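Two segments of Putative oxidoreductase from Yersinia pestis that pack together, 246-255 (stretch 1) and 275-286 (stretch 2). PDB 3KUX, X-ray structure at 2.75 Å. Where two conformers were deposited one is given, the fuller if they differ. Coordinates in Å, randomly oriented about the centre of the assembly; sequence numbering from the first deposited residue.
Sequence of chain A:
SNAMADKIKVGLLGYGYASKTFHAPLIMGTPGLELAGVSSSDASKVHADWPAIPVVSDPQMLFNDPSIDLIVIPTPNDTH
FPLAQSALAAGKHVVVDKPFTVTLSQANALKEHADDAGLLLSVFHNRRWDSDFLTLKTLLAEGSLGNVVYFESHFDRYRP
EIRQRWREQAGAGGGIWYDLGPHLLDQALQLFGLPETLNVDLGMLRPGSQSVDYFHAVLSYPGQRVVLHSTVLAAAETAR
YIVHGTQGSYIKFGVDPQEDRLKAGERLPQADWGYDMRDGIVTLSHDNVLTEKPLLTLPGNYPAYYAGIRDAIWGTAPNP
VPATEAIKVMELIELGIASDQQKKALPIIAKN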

# COMPACT_ATOMS: atom_id res chain seq x y z
N THR A 246 21.66 -10.47 -14.61
CA THR A 246 22.79 -11.11 -15.26
C THR A 246 23.79 -10.10 -15.82
O THR A 246 24.90 -10.47 -16.22
CB THR A 246 22.34 -12.03 -16.42
OG1 THR A 246 21.51 -11.29 -17.32
CG2 THR A 246 21.57 -13.22 -15.88
N GLN A 247 23.40 -8.83 -15.86
CA GLN A 247 24.24 -7.81 -16.48
C GLN A 247 24.56 -6.67 -15.53
O GLN A 247 25.42 -5.84 -15.83
CB GLN A 247 23.55 -7.24 -17.72
CG GLN A 247 23.19 -8.27 -18.78
CD GLN A 247 24.29 -8.45 -19.80
OE1 GLN A 247 25.48 -8.38 -19.49
NE2 GLN A 247 23.89 -8.69 -21.05
N GLY A 248 23.87 -6.62 -14.39
CA GLY A 248 24.11 -5.56 -13.44
C GLY A 248 23.27 -5.62 -12.18
O GLY A 248 22.55 -6.60 -11.95
N SER A 249 23.36 -4.58 -11.37
CA SER A 249 22.67 -4.54 -10.10
C SER A 249 22.18 -3.14 -9.80
O SER A 249 22.66 -2.15 -10.37
CB SER A 249 23.60 -5.03 -8.98
OG SER A 249 24.13 -6.31 -9.27
N TYR A 250 21.21 -3.06 -8.89
CA TYR A 250 20.68 -1.79 -8.41
C TYR A 250 20.53 -1.85 -6.89
O TYR A 250 19.83 -2.72 -6.38
CB TYR A 250 19.34 -1.51 -9.08
CG TYR A 250 18.64 -0.24 -8.65
CD1 TYR A 250 19.15 1.01 -8.97
CD2 TYR A 250 17.44 -0.29 -7.95
CE1 TYR A 250 18.50 2.18 -8.59
CE2 TYR A 250 16.78 0.87 -7.57
CZ TYR A 250 17.32 2.10 -7.89
OH TYR A 250 16.67 3.26 -7.51
N ILE A 251 21.21 -0.96 -6.18
CA ILE A 251 21.03 -0.85 -4.74
C ILE A 251 20.49 0.54 -4.41
O ILE A 251 21.07 1.55 -4.81
CB ILE A 251 22.35 -1.08 -3.94
CG1 ILE A 251 22.84 -2.52 -4.10
CG2 ILE A 251 22.14 -0.80 -2.47
CD1 ILE A 251 23.76 -2.74 -5.27
N LYS A 252 19.37 0.59 -3.68
CA LYS A 252 18.83 1.87 -3.24
C LYS A 252 18.61 1.96 -1.73
O LYS A 252 18.11 1.02 -1.11
CB LYS A 252 17.51 2.21 -3.96
CG LYS A 252 16.80 3.40 -3.32
CD LYS A 252 16.11 4.30 -4.33
CE LYS A 252 16.07 5.75 -3.85
NZ LYS A 252 15.57 5.87 -2.45
N PHE A 253 18.95 3.12 -1.16
CA PHE A 253 18.75 3.40 0.26
C PHE A 253 17.65 4.44 0.52
O PHE A 253 17.26 5.19 -0.36
CB PHE A 253 20.05 3.88 0.89
CG PHE A 253 20.99 2.78 1.24
CD1 PHE A 253 21.10 2.33 2.55
CD2 PHE A 253 21.78 2.19 0.26
CE1 PHE A 253 21.98 1.31 2.89
CE2 PHE A 253 22.66 1.17 0.58
CZ PHE A 253 22.77 0.72 1.90
N GLY A 254 17.16 4.46 1.76
CA GLY A 254 16.10 5.38 2.16
C GLY A 254 14.71 4.79 1.96
O GLY A 254 14.55 3.73 1.36
N VAL A 255 13.71 5.49 2.48
CA VAL A 255 12.31 5.16 2.19
C VAL A 255 11.67 6.30 1.40
O VAL A 255 12.25 7.37 1.27
CB VAL A 255 11.48 4.93 3.48
CG1 VAL A 255 12.04 3.77 4.25
CG2 VAL A 255 11.44 6.20 4.33
N TYR A 275 9.82 14.31 -4.28
CA TYR A 275 11.24 14.29 -4.66
C TYR A 275 12.04 13.45 -3.67
O TYR A 275 12.00 13.68 -2.46
CB TYR A 275 11.82 15.70 -4.73
CG TYR A 275 11.58 16.40 -6.04
CD1 TYR A 275 12.63 16.93 -6.78
CD2 TYR A 275 10.29 16.53 -6.56
CE1 TYR A 275 12.41 17.58 -7.99
CE2 TYR A 275 10.05 17.18 -7.77
CZ TYR A 275 11.11 17.70 -8.48
OH TYR A 275 10.88 18.34 -9.68
N ASP A 276 12.75 12.47 -4.21
CA ASP A 276 13.60 11.59 -3.43
C ASP A 276 15.04 11.89 -3.81
O ASP A 276 15.56 11.35 -4.79
CB ASP A 276 13.26 10.13 -3.70
CG ASP A 276 14.00 9.17 -2.80
OD1 ASP A 276 14.99 9.59 -2.14
OD2 ASP A 276 13.60 7.99 -2.74
N MSE A 277 15.69 12.74 -3.04
CA MSE A 277 17.03 13.18 -3.43
C MSE A 277 18.12 12.18 -3.02
O MSE A 277 19.31 12.47 -3.16
CB MSE A 277 17.32 14.60 -2.94
CG MSE A 277 16.36 15.68 -3.47
SE MSE A 277 16.12 15.77 -5.43
CE MSE A 277 17.98 15.98 -5.97
N ARG A 278 17.72 10.99 -2.59
CA ARG A 278 18.68 9.96 -2.22
C ARG A 278 18.80 8.85 -3.27
O ARG A 278 18.34 7.73 -3.06
CB ARG A 278 18.32 9.35 -0.86
CG ARG A 278 19.40 8.45 -0.32
CD ARG A 278 19.19 8.13 1.13
NE ARG A 278 20.31 7.37 1.68
CZ ARG A 278 20.32 6.84 2.90
NH1 ARG A 278 19.26 7.00 3.69
NH2 ARG A 278 21.37 6.17 3.33
N ASP A 279 19.45 9.17 -4.38
CA ASP A 279 19.53 8.26 -5.53
C ASP A 279 20.22 6.94 -5.22
O ASP A 279 21.13 6.88 -4.41
CB ASP A 279 20.25 8.95 -6.69
CG ASP A 279 19.41 10.03 -7.33
OD1 ASP A 279 18.18 10.07 -7.07
OD2 ASP A 279 19.97 10.84 -8.10
N GLY A 280 19.76 5.89 -5.89
CA GLY A 280 20.41 4.60 -5.81
C GLY A 280 21.50 4.53 -6.87
O GLY A 280 21.73 5.50 -7.59
N ILE A 281 22.16 3.39 -6.96
CA ILE A 281 23.31 3.25 -7.84
C ILE A 281 23.19 2.03 -8.73
O ILE A 281 22.88 0.93 -8.26
CB ILE A 281 24.61 3.14 -7.02
CG1 ILE A 281 24.93 4.49 -6.38
CG2 ILE A 281 25.76 2.65 -7.88
CD1 ILE A 281 25.97 4.41 -5.29
N VAL A 282 23.44 2.21 -10.02
CA VAL A 282 23.43 1.08 -10.94
C VAL A 282 24.85 0.61 -11.27
O VAL A 282 25.74 1.43 -11.50
CB VAL A 282 22.67 1.40 -12.24
CG1 VAL A 282 22.71 0.20 -13.18
CG2 VAL A 282 21.23 1.79 -11.93
N THR A 283 25.05 -0.70 -11.27
CA THR A 283 26.35 -1.26 -11.61
C THR A 283 26.21 -2.17 -12.81
O THR A 283 25.44 -3.14 -12.78
CB THR A 283 26.93 -2.08 -10.45
OG1 THR A 283 27.02 -1.25 -9.29
CG2 THR A 283 28.30 -2.61 -10.81
N LEU A 284 26.93 -1.86 -13.88
CA LEU A 284 26.81 -2.63 -15.11
C LEU A 284 28.13 -3.25 -15.55
O LEU A 284 29.19 -2.67 -15.38
CB LEU A 284 26.26 -1.76 -16.23
CG LEU A 284 24.92 -1.10 -15.93
CD1 LEU A 284 24.50 -0.20 -17.08
CD2 LEU A 284 23.85 -2.15 -15.63
N SER A 285 28.04 -4.46 -16.10
CA SER A 285 29.18 -5.13 -16.68
C SER A 285 29.13 -4.91 -18.18
O SER A 285 28.24 -5.42 -18.85
CB SER A 285 29.11 -6.63 -16.38
OG SER A 285 30.33 -7.27 -16.72
N HIS A 286 30.08 -4.14 -18.72
CA HIS A 286 30.06 -3.81 -20.14
C HIS A 286 31.01 -4.67 -20.96
O HIS A 286 30.58 -5.41 -21.85
CB HIS A 286 30.35 -2.32 -20.37
CG HIS A 286 30.43 -1.94 -21.81
ND1 HIS A 286 31.59 -1.51 -22.41
CD2 HIS A 286 29.48 -1.93 -22.79
CE1 HIS A 286 31.36 -1.25 -23.69
NE2 HIS A 286 30.09 -1.50 -23.94
O HOH W 1 17.76 5.71 -7.70
O HOH W 2 20.50 5.21 -2.23
O HOH W 3 14.63 7.93 0.44

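The two stretches pair as antiparallel β-strands, and backbone hydrogen bonds do most of the work of joining them. Ser-249 and Thr-283 form a reciprocal pair, Ser-249 N to Thr-283 O and Thr-283 N to Ser-249 O, both 2.9 Å. Ile-251 and Ile-281 repeat the pattern, with Ile-281 N to Ile-251 O at 3.0 Å and Ile-251 N to Ile-281 O at 3.3 Å. At the far end Ser-285 N donates to Gln-247 O (3.0 Å). Weaker CA-H...O contacts fill the spaces between, as from Val-282 CA to Ser-249 O (3.4 Å).

Tyr-250 and Val-282 share one face of the sheet, and Tyr-250 CD1 packs against Val-282 CG2 at 3.7 Å. The ring continues past Gly-280, where a CB would clash with Ile-251 O and crowd Tyr-250 CE1. Beyond it, water 1 joins Tyr-250 OH to Gly-280 N, each 2.7 Å away, so the amide is satisfied although no carbonyl of the partner strand reaches it.

Where the ladder stops, side chains and water take over. The buried amine of Lys-252 is matched by a charge: NZ forms a salt bridge with Asp-276 OD2 (2.9 Å) and also donates to its neighbour's carbonyl, Phe-253 O (2.8 Å). The other carboxylate oxygen, Asp-276 OD1, accepts from Arg-278 N (3.1 Å) and from water 3 (3.1 Å), which donates in turn to Val-255 O (2.6 Å). Water 2 accepts from Phe-253 N and donates to Asp-279 O, both at 2.8 Å. The extended Arg-278 side chain lays one guanidinium face over Phe-253 CB, 3.6 Å from NE, and over Gly-254 N. Gly-254 suits this turn because its backbone angles would jam a CB against the preceding carbonyl.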